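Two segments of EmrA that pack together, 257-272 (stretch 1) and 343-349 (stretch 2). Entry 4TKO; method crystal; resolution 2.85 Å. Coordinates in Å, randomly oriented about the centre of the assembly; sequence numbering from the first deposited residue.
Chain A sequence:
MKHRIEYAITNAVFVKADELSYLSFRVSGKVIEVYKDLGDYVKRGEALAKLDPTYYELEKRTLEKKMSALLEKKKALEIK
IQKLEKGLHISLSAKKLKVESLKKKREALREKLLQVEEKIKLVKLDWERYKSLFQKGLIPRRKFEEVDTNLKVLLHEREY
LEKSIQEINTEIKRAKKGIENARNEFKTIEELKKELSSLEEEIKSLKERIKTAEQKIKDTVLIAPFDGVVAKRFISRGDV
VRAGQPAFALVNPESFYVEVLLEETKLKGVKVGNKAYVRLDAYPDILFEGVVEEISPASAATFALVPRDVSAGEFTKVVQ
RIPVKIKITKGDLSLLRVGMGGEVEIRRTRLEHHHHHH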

# COMPACT_ATOMS: atom_id res chain seq x y z
N TYR A 257 30.11 -4.96 35.53
CA TYR A 257 30.83 -4.52 36.70
C TYR A 257 31.37 -5.72 37.44
O TYR A 257 31.02 -6.87 37.13
N VAL A 258 32.25 -5.47 38.40
CA VAL A 258 32.78 -6.55 39.20
C VAL A 258 32.16 -6.45 40.57
O VAL A 258 32.02 -5.35 41.12
N GLU A 259 31.75 -7.60 41.09
CA GLU A 259 31.19 -7.66 42.42
C GLU A 259 32.15 -8.42 43.31
O GLU A 259 32.56 -9.55 43.01
N VAL A 260 32.50 -7.79 44.40
CA VAL A 260 33.47 -8.35 45.32
C VAL A 260 32.81 -8.57 46.66
O VAL A 260 32.12 -7.69 47.17
N LEU A 261 32.98 -9.78 47.21
CA LEU A 261 32.49 -10.08 48.56
C LEU A 261 33.63 -9.93 49.55
O LEU A 261 34.49 -10.81 49.66
N LEU A 262 33.63 -8.82 50.28
CA LEU A 262 34.77 -8.48 51.12
C LEU A 262 34.53 -8.79 52.60
O LEU A 262 33.50 -8.39 53.16
N GLU A 263 35.47 -9.50 53.22
CA GLU A 263 35.42 -9.74 54.67
C GLU A 263 35.31 -8.39 55.38
O GLU A 263 35.96 -7.42 54.99
N GLU A 264 34.46 -8.30 56.40
CA GLU A 264 34.17 -7.01 57.02
C GLU A 264 35.42 -6.44 57.67
O GLU A 264 35.60 -5.21 57.75
N THR A 265 36.27 -7.35 58.13
CA THR A 265 37.51 -7.01 58.79
C THR A 265 38.41 -6.21 57.85
O THR A 265 38.89 -5.13 58.21
N LYS A 266 38.63 -6.71 56.63
CA LYS A 266 39.52 -6.03 55.71
C LYS A 266 38.80 -4.93 54.95
O LYS A 266 39.19 -4.59 53.85
N LEU A 267 37.78 -4.35 55.56
CA LEU A 267 37.07 -3.27 54.90
C LEU A 267 37.47 -1.92 55.48
O LEU A 267 36.93 -0.88 55.09
N LYS A 268 38.44 -1.94 56.39
CA LYS A 268 38.80 -0.79 57.22
C LYS A 268 38.77 0.55 56.48
O LYS A 268 37.92 1.40 56.75
N GLY A 269 39.68 0.74 55.53
CA GLY A 269 39.84 2.04 54.90
C GLY A 269 39.21 2.18 53.52
O GLY A 269 39.55 3.09 52.77
N VAL A 270 38.29 1.26 53.21
CA VAL A 270 37.66 1.21 51.89
C VAL A 270 36.45 2.14 51.79
O VAL A 270 35.68 2.29 52.73
N LYS A 271 36.26 2.74 50.63
CA LYS A 271 35.25 3.77 50.51
C LYS A 271 34.89 4.08 49.05
O LYS A 271 35.72 3.96 48.15
N VAL A 272 33.63 4.45 48.82
CA VAL A 272 33.21 4.81 47.48
C VAL A 272 34.16 5.83 46.89
O VAL A 272 34.52 6.81 47.53
N GLU A 343 41.07 -12.06 41.09
CA GLU A 343 41.63 -11.47 42.29
C GLU A 343 41.46 -9.99 42.20
O GLU A 343 41.54 -9.44 41.10
N VAL A 344 41.20 -9.34 43.33
CA VAL A 344 40.92 -7.91 43.32
C VAL A 344 41.61 -7.19 44.45
O VAL A 344 41.62 -7.67 45.57
N GLU A 345 42.18 -6.02 44.14
CA GLU A 345 42.85 -5.21 45.15
C GLU A 345 42.18 -3.85 45.23
O GLU A 345 42.08 -3.15 44.22
N ILE A 346 41.71 -3.47 46.41
CA ILE A 346 41.12 -2.15 46.55
C ILE A 346 41.99 -1.25 47.42
O ILE A 346 42.58 -1.68 48.41
N ARG A 347 42.04 0.01 47.05
CA ARG A 347 42.86 0.97 47.74
C ARG A 347 42.22 1.54 48.99
O ARG A 347 41.18 2.14 48.95
N ARG A 348 42.88 1.33 50.13
CA ARG A 348 42.45 1.93 51.39
C ARG A 348 42.83 3.41 51.46
O ARG A 348 43.60 3.91 50.65
N THR A 349 42.27 4.12 52.44
CA THR A 349 42.60 5.53 52.62
C THR A 349 42.88 5.86 54.09
O THR A 349 43.54 6.85 54.40

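The most unusual feature of this contact is a pair of like charges held close together. K268 NZ lies 3.5 Å from R348 NH2, over one face of the R348 guanidinium. Both groups are donors, so no hydrogen bond joins them. R348 is nonetheless the residue most covered by the other stretch. Its CA-to-CB bond points sideways, but an extended side chain (chi1 m, chi2 t, chi3 t) brings its end in to the turn of stretch 1. There R348 NH2 donates a weak hydrogen bond to K266 O, at 3.3 Å and with an N-H...O angle of 137°. R348 NH2 is 3.5 Å from K266 CB. R348 NH1 is satisfied elsewhere in the structure. G269 N sits at the guanidinium edge, near its plane.

The backbone carries the stronger polar link. T349 N donates to G269 O at 2.9 Å. R348 CA also approaches G269 O, at 3.4 Å, in a CA-H...O contact. G269 belongs to the type I turn from L267 to V270. It has no side chain, and the backbones come close here: G269 CA and R348 CA are 4.4 Å apart. An ideal CB on G269 would point toward stretch 2 and lie tight, 3.1 Å from R348 CB and 3.1 Å from T349 N.

Away from the turn, the contact is apolar. The two strands cross at 77°, with their axes 9.1 Å apart at closest approach. They meet through side chains, and no backbone hydrogen bond links strand to strand. V258, V260 and L262 point toward stretch 2. The residues between them, E259 and L261, are out of reach. On the other side V344 and I346 point in, while E343 and E345 do not reach across.

V258, V260 and V344 all have chi1 t. V344 meets both of the others: V260 CG2 lies 4.0 Å from V344 CG1, and V258 CG1 is 4.4 Å from V344 CG2. I346 has chi1 m and chi2 t. I346 CD1 is 4.0 Å from L262 CD2; L262 has chi1 t and chi2 off-well at 28°. I346 CG2 lies 4.2 Å from V270 CG1. V270, also chi1 t, points sideways and reaches R348 as well, with V270 CG2 4.4 Å from R348 CG. These five valine and isoleucine side chains and L262 are all buried.

The end of K271 comes nearer, leaving K271 NZ 4.1 Å from T349 OG1, without a hydrogen bond.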

# COMPACT_ATOMS: atom_id res chain seq x y z
CB TYR A 257 29.96 -3.69 37.64
CG TYR A 257 28.80 -4.45 38.24
CD1 TYR A 257 27.68 -4.74 37.48
CD2 TYR A 257 28.82 -4.85 39.57
CE1 TYR A 257 26.62 -5.41 38.01
CE2 TYR A 257 27.74 -5.54 40.11
CZ TYR A 257 26.64 -5.81 39.32
OH TYR A 257 25.55 -6.49 39.81
CB VAL A 258 34.30 -6.51 39.29
CG1 VAL A 258 34.80 -7.55 40.28
CG2 VAL A 258 34.89 -6.74 37.91
CB GLU A 259 29.81 -8.32 42.42
CG GLU A 259 29.12 -8.31 43.80
CD GLU A 259 28.11 -9.45 43.98
OE1 GLU A 259 27.06 -9.22 44.62
OE2 GLU A 259 28.36 -10.58 43.50
CB VAL A 260 34.69 -7.43 45.44
CG1 VAL A 260 35.65 -7.93 46.47
CG2 VAL A 260 35.39 -7.35 44.09
CB LEU A 261 31.91 -11.49 48.64
CG LEU A 261 30.64 -11.58 47.81
CD1 LEU A 261 29.92 -12.86 48.09
CD2 LEU A 261 29.76 -10.36 48.10
CB LEU A 262 35.10 -6.99 50.96
CG LEU A 262 36.55 -6.60 51.22
CD1 LEU A 262 37.48 -7.77 50.93
CD2 LEU A 262 36.92 -5.42 50.35
CB GLU A 263 36.64 -10.52 55.14
CG GLU A 263 37.11 -11.57 54.12
CD GLU A 263 38.10 -12.58 54.70
OE1 GLU A 263 38.52 -12.41 55.86
OE2 GLU A 263 38.46 -13.54 53.98
CB GLU A 264 33.05 -7.12 58.05
CG GLU A 264 32.68 -5.78 58.70
CD GLU A 264 31.63 -5.92 59.79
OE1 GLU A 264 30.83 -6.88 59.73
OE2 GLU A 264 31.61 -5.06 60.70
CB THR A 265 38.23 -8.28 59.31
OG1 THR A 265 39.16 -7.93 60.35
CG2 THR A 265 38.98 -9.01 58.19
CB LYS A 266 40.16 -7.01 54.72
CG LYS A 266 39.34 -8.22 54.41
CD LYS A 266 39.98 -9.05 53.29
CE LYS A 266 41.19 -9.83 53.76
NZ LYS A 266 41.67 -10.77 52.70
CB LEU A 267 35.56 -3.48 55.03
CG LEU A 267 34.69 -2.59 54.14
CD1 LEU A 267 33.71 -3.44 53.37
CD2 LEU A 267 33.96 -1.51 54.95
CB LYS A 268 40.18 -1.00 57.85
CG LYS A 268 40.65 -2.46 57.87
CD LYS A 268 41.81 -2.67 58.85
CE LYS A 268 42.48 -4.04 58.66
NZ LYS A 268 43.61 -3.97 57.70
CB VAL A 270 37.22 -0.22 51.57
CG1 VAL A 270 36.46 -0.25 50.26
CG2 VAL A 270 38.42 -1.14 51.50
CB LYS A 271 35.75 5.03 51.23
CG LYS A 271 34.93 6.28 51.00
CD LYS A 271 35.75 7.34 50.26
CE LYS A 271 37.08 7.62 50.95
NZ LYS A 271 37.93 8.49 50.10
CB VAL A 272 31.77 5.38 47.45
CG1 VAL A 272 31.48 5.99 46.10
CG2 VAL A 272 30.76 4.29 47.78
CB GLU A 343 43.10 -11.84 42.42
CG GLU A 343 43.72 -11.56 43.77
CD GLU A 343 45.06 -12.26 43.93
OE1 GLU A 343 45.05 -13.45 44.35
OE2 GLU A 343 46.11 -11.64 43.64
CB VAL A 344 39.42 -7.62 43.39
CG1 VAL A 344 39.16 -6.17 43.78
CG2 VAL A 344 38.79 -7.88 42.06
CB GLU A 345 44.34 -5.06 44.84
CG GLU A 345 45.10 -6.39 44.90
CD GLU A 345 46.61 -6.22 44.76
OE1 GLU A 345 47.06 -5.07 44.66
OE2 GLU A 345 47.34 -7.24 44.74
CB ILE A 346 39.71 -2.21 47.15
CG1 ILE A 346 38.89 -3.31 46.47
CG2 ILE A 346 39.01 -0.89 46.96
CD1 ILE A 346 37.47 -3.41 46.99
CB ARG A 347 43.22 2.07 46.78
CG ARG A 347 44.05 3.18 47.36
CD ARG A 347 45.33 2.68 47.97
NE ARG A 347 46.47 3.40 47.44
CZ ARG A 347 47.40 3.99 48.17
NH1 ARG A 347 47.34 3.95 49.48
NH2 ARG A 347 48.39 4.61 47.57
CB ARG A 348 43.06 1.17 52.56
CG ARG A 348 42.52 -0.22 52.73
CD ARG A 348 42.95 -0.78 54.07
NE ARG A 348 42.38 -2.09 54.35
CZ ARG A 348 43.04 -3.23 54.17
NH1 ARG A 348 44.29 -3.20 53.71
NH2 ARG A 348 42.46 -4.39 54.44
CB THR A 349 41.47 6.44 52.11
OG1 THR A 349 41.08 6.02 50.80
CG2 THR A 349 41.95 7.88 52.07